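Local coordinates for phosphoethanolamine N-methyltransferase 1 (Haemonchus contortus, PDB 4KRG), which probably methylates phosphoethanolamine with S-adenosylmethionine as methyl donor, a step in nematode phosphocholine biosynthesis, at residues D60-G65 with V113-D118. Sequence-based numbering, arbitrary orientation.
Sequences DVVDIG and VHLQMD. With SAH (S-adenosyl-L-homocysteine), chain D.
I64 and L115 meet tip to tip, the CD1 methyl of I64 lying 3.7 Å from CD2 of L115, with CG1 of I64 close behind. Two residues earlier on the strand, V62 meets M117, a selenomethionine, in the same way: CG2 of V62 is 3.9 Å from the terminal CE methyl of M117, and CG1 is only slightly farther, so the methyl sits over the fork of the valine. A looser touch, 4.5 Å from V62 CG2 to L115 CD2, links the two pairs. No hydrogen bond crosses here; the backbones stay apart, with the CA atoms of I64 and L115 9.1 Å from each other, and apolar side chains fill the gap. The M117 chain is extended about chi2 and then bends at chi3 (-67°), which swings CE round onto the valine. I64 runs straight out to CD1, its chi2 at 177°.

The strand ends at I64, and the next residue, G65, gives its carbonyl O to a hydrogen bond from the amino N of S-adenosylhomocysteine (2.9 Å). The positive phi of G65 favours glycine, as in the glycine-rich turn after the first strand of Rossmann-like methyltransferases. Strand 60-64 runs between parallel neighbours 81-86 and 122-126. Loop 113-118 packs against one sheet face, where L83 touches V62 and M117; helix 136-149 lies against the cluster, with F142 on I64 and W149 on both L115 and M117.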
ATOM      1  N   ASP A  60      23.468  -2.985   7.575  1.00 16.32           N
ATOM      2  CA  ASP A  60      23.406  -4.415   7.301  1.00 15.86           C
ATOM      3  C   ASP A  60      22.001  -4.802   6.827  1.00 13.42           C
ATOM      4  O   ASP A  60      21.009  -4.457   7.464  1.00 14.47           O
ATOM      5  CB  ASP A  60      23.783  -5.218   8.556  1.00 18.45           C
ATOM      6  CG  ASP A  60      25.176  -4.886   9.075  1.00 19.58           C
ATOM      7  OD1 ASP A  60      26.032  -4.497   8.260  1.00 20.66           O
ATOM      8  OD2 ASP A  60      25.415  -5.006  10.297  1.00 21.22           O
ATOM      9  N   VAL A  61      21.934  -5.527   5.717  1.00 13.43           N
ATOM     10  CA  VAL A  61      20.668  -5.877   5.081  1.00 12.93           C
ATOM     11  C   VAL A  61      20.540  -7.388   4.942  1.00 15.31           C
ATOM     12  O   VAL A  61      21.519  -8.074   4.662  1.00 13.40           O
ATOM     13  CB  VAL A  61      20.570  -5.251   3.668  1.00 13.60           C
ATOM     14  CG1 VAL A  61      19.230  -5.551   3.036  1.00 15.67           C
ATOM     15  CG2 VAL A  61      20.800  -3.754   3.724  1.00 15.64           C
ATOM     16  N   VAL A  62      19.338  -7.919   5.150  1.00 14.20           N
ATOM     17  CA  VAL A  62      19.092  -9.314   4.824  1.00 13.08           C
ATOM     18  C   VAL A  62      18.024  -9.383   3.743  1.00 15.12           C
ATOM     19  O   VAL A  62      16.924  -8.857   3.912  1.00 16.91           O
ATOM     20  CB  VAL A  62      18.721 -10.174   6.064  1.00 16.37           C
ATOM     21  CG1 VAL A  62      17.510  -9.617   6.787  1.00 16.66           C
ATOM     22  CG2 VAL A  62      18.483 -11.619   5.652  1.00 21.56           C
ATOM     23  N   ASP A  63      18.377  -9.991   2.611  1.00 14.45           N
ATOM     24  CA  ASP A  63      17.467 -10.120   1.472  1.00 12.22           C
ATOM     25  C   ASP A  63      16.987 -11.559   1.439  1.00 14.40           C
ATOM     26  O   ASP A  63      17.726 -12.452   1.031  1.00 16.36           O
ATOM     27  CB  ASP A  63      18.182  -9.738   0.170  1.00 14.97           C
ATOM     28  CG  ASP A  63      17.313  -9.923  -1.073  1.00 20.41           C
ATOM     29  OD1 ASP A  63      16.099 -10.219  -0.959  1.00 21.82           O
ATOM     30  OD2 ASP A  63      17.856  -9.756  -2.189  1.00 22.56           O
ATOM     31  N   ILE A  64      15.752 -11.777   1.883  1.00 13.75           N
ATOM     32  CA  ILE A  64      15.219 -13.126   2.072  1.00 15.74           C
ATOM     33  C   ILE A  64      14.311 -13.539   0.914  1.00 16.78           C
ATOM     34  O   ILE A  64      13.343 -12.853   0.605  1.00 15.84           O
ATOM     35  CB  ILE A  64      14.441 -13.214   3.390  1.00 16.00           C
ATOM     36  CG1 ILE A  64      15.325 -12.738   4.541  1.00 18.43           C
ATOM     37  CG2 ILE A  64      13.954 -14.629   3.641  1.00 20.41           C
ATOM     38  CD1 ILE A  64      14.623 -12.715   5.872  1.00 23.43           C
ATOM     39  N   GLY A  65      14.622 -14.671   0.285  1.00 15.22           N
ATOM     40  CA  GLY A  65      13.924 -15.084  -0.923  1.00 14.38           C
ATOM     41  C   GLY A  65      14.497 -14.337  -2.111  1.00 16.27           C
ATOM     42  O   GLY A  65      13.792 -13.998  -3.057  1.00 16.82           O
ATOM     43  N   VAL A 113      11.320 -19.826   6.712  1.00 17.91           N
ATOM     44  CA  VAL A 113      10.617 -20.265   7.913  1.00 23.31           C
ATOM     45  C   VAL A 113      11.585 -20.719   9.021  1.00 26.27           C
ATOM     46  O   VAL A 113      11.292 -20.570  10.208  1.00 27.90           O
ATOM     47  CB  VAL A 113       9.592 -21.361   7.565  1.00 23.25           C
ATOM     48  CG1 VAL A 113       8.996 -21.982   8.811  1.00 27.68           C
ATOM     49  CG2 VAL A 113       8.495 -20.777   6.685  1.00 23.07           C
ATOM     50  N   HIS A 114      12.751 -21.228   8.625  1.00 26.74           N
ATOM     51  CA  HIS A 114      13.746 -21.742   9.574  1.00 24.09           C
ATOM     52  C   HIS A 114      14.903 -20.790   9.824  1.00 24.83           C
ATOM     53  O   HIS A 114      15.802 -21.104  10.600  1.00 26.61           O
ATOM     54  CB  HIS A 114      14.323 -23.060   9.073  1.00 24.38           C
ATOM     55  CG  HIS A 114      13.293 -24.083   8.752  1.00 27.23           C
ATOM     56  ND1 HIS A 114      12.116 -24.212   9.472  1.00 30.66           N
ATOM     57  CD2 HIS A 114      13.233 -25.027   7.785  1.00 31.31           C
ATOM     58  CE1 HIS A 114      11.396 -25.184   8.964  1.00 33.95           C
ATOM     59  NE2 HIS A 114      12.051 -25.704   7.936  1.00 34.25           N
ATOM     60  N   LEU A 115      14.901 -19.646   9.152  1.00 22.05           N
ATOM     61  CA  LEU A 115      16.003 -18.699   9.285  1.00 20.90           C
ATOM     62  C   LEU A 115      16.076 -18.200  10.724  1.00 22.56           C
ATOM     63  O   LEU A 115      15.050 -17.972  11.363  1.00 23.24           O
ATOM     64  CB  LEU A 115      15.832 -17.527   8.314  1.00 19.73           C
ATOM     65  CG  LEU A 115      16.966 -16.499   8.281  1.00 19.22           C
ATOM     66  CD1 LEU A 115      18.285 -17.193   8.042  1.00 17.24           C
ATOM     67  CD2 LEU A 115      16.718 -15.434   7.216  1.00 21.36           C
ATOM     68  N   GLN A 116      17.290 -18.077  11.245  1.00 21.09           N
ATOM     69  CA  GLN A 116      17.501 -17.530  12.577  1.00 20.52           C
ATOM     70  C   GLN A 116      18.740 -16.652  12.584  1.00 22.81           C
ATOM     71  O   GLN A 116      19.764 -17.006  12.009  1.00 24.88           O
ATOM     72  CB  GLN A 116      17.643 -18.649  13.614  1.00 24.41           C
ATOM     73  CG  GLN A 116      16.365 -19.431  13.862  1.00 25.11           C
ATOM     74  CD  GLN A 116      16.414 -20.261  15.127  1.00 30.77           C
ATOM     75  OE1 GLN A 116      16.645 -19.740  16.221  1.00 35.32           O
ATOM     76  NE2 GLN A 116      16.191 -21.560  14.987  1.00 30.07           N
HETATM   77  N   MSE A 117      18.631 -15.497  13.226  1.00 22.43           N
HETATM   78  CA  MSE A 117      19.746 -14.570  13.360  1.00 24.13           C
HETATM   79  C   MSE A 117      19.641 -13.883  14.703  1.00 23.28           C
HETATM   80  O   MSE A 117      18.580 -13.904  15.333  1.00 23.25           O
HETATM   81  CB  MSE A 117      19.717 -13.520  12.254  1.00 27.27           C
HETATM   82  CG  MSE A 117      20.393 -13.937  10.974  1.00 32.49           C
HETATM   83 SE   MSE A 117      20.214 -12.531   9.658  1.00127.62          SE
HETATM   84  CE  MSE A 117      18.288 -12.651   9.425  1.00 46.94           C
ATOM     85  N   ASP A 118      20.731 -13.264  15.138  1.00 22.25           N
ATOM     86  CA  ASP A 118      20.737 -12.598  16.432  1.00 25.03           C
ATOM     87  C   ASP A 118      19.726 -11.451  16.504  1.00 24.77           C
ATOM     88  O   ASP A 118      19.295 -10.925  15.481  1.00 24.89           O
ATOM     89  CB  ASP A 118      22.138 -12.083  16.765  1.00 26.64           C
ATOM     90  CG  ASP A 118      23.132 -13.201  17.016  1.00 32.47           C
ATOM     91  OD1 ASP A 118      22.719 -14.326  17.373  1.00 35.23           O
ATOM     92  OD2 ASP A 118      24.342 -12.942  16.866  1.00 34.05           O
TER
HETATM   93  N   SAH D 502      12.571 -11.802  -4.527  1.00 15.80           N
HETATM   94  CA  SAH D 502      13.156 -12.143  -5.834  1.00 17.99           C
HETATM   95  CB  SAH D 502      12.533 -13.498  -6.317  1.00 19.70           C
HETATM   96  CG  SAH D 502      11.006 -13.495  -6.367  1.00 16.76           C
HETATM   97  SD  SAH D 502      10.237 -15.107  -6.695  1.00 21.78           S
HETATM   98  C   SAH D 502      12.931 -11.064  -6.815  1.00 21.17           C
HETATM   99  O   SAH D 502      11.905 -10.402  -6.768  1.00 18.76           O
HETATM  100  OXT SAH D 502      13.601 -11.051  -7.825  1.00 23.31           O
HETATM  101  C5' SAH D 502      10.290 -15.992  -5.114  1.00 20.42           C
HETATM  102  C4' SAH D 502      11.556 -16.332  -4.544  1.00 20.70           C
HETATM  103  O4' SAH D 502      11.391 -16.599  -3.125  1.00 19.38           O
HETATM  104  C3' SAH D 502      12.106 -17.564  -5.140  1.00 22.02           C
HETATM  105  O3' SAH D 502      13.504 -17.437  -5.266  1.00 20.99           O
HETATM  106  C2' SAH D 502      11.797 -18.603  -4.167  1.00 22.73           C
HETATM  107  O2' SAH D 502      12.718 -19.655  -4.245  1.00 21.89           O
HETATM  108  C1' SAH D 502      11.895 -17.876  -2.879  1.00 20.21           C
HETATM  109  N9  SAH D 502      11.142 -18.530  -1.753  1.00 19.49           N
HETATM  110  C8  SAH D 502       9.829 -18.781  -1.686  1.00 18.29           C
HETATM  111  N7  SAH D 502       9.573 -19.232  -0.456  1.00 16.46           N
HETATM  112  C5  SAH D 502      10.702 -19.265   0.255  1.00 18.92           C
HETATM  113  C6  SAH D 502      11.014 -19.647   1.570  1.00 20.31           C
HETATM  114  N6  SAH D 502      10.049 -20.113   2.431  1.00 17.29           N
HETATM  115  N1  SAH D 502      12.294 -19.542   1.972  1.00 20.67           N
HETATM  116  C2  SAH D 502      13.249 -19.095   1.165  1.00 18.03           C
HETATM  117  N3  SAH D 502      12.979 -18.724  -0.098  1.00 19.97           N
HETATM  118  C4  SAH D 502      11.723 -18.797  -0.574  1.00 20.79           C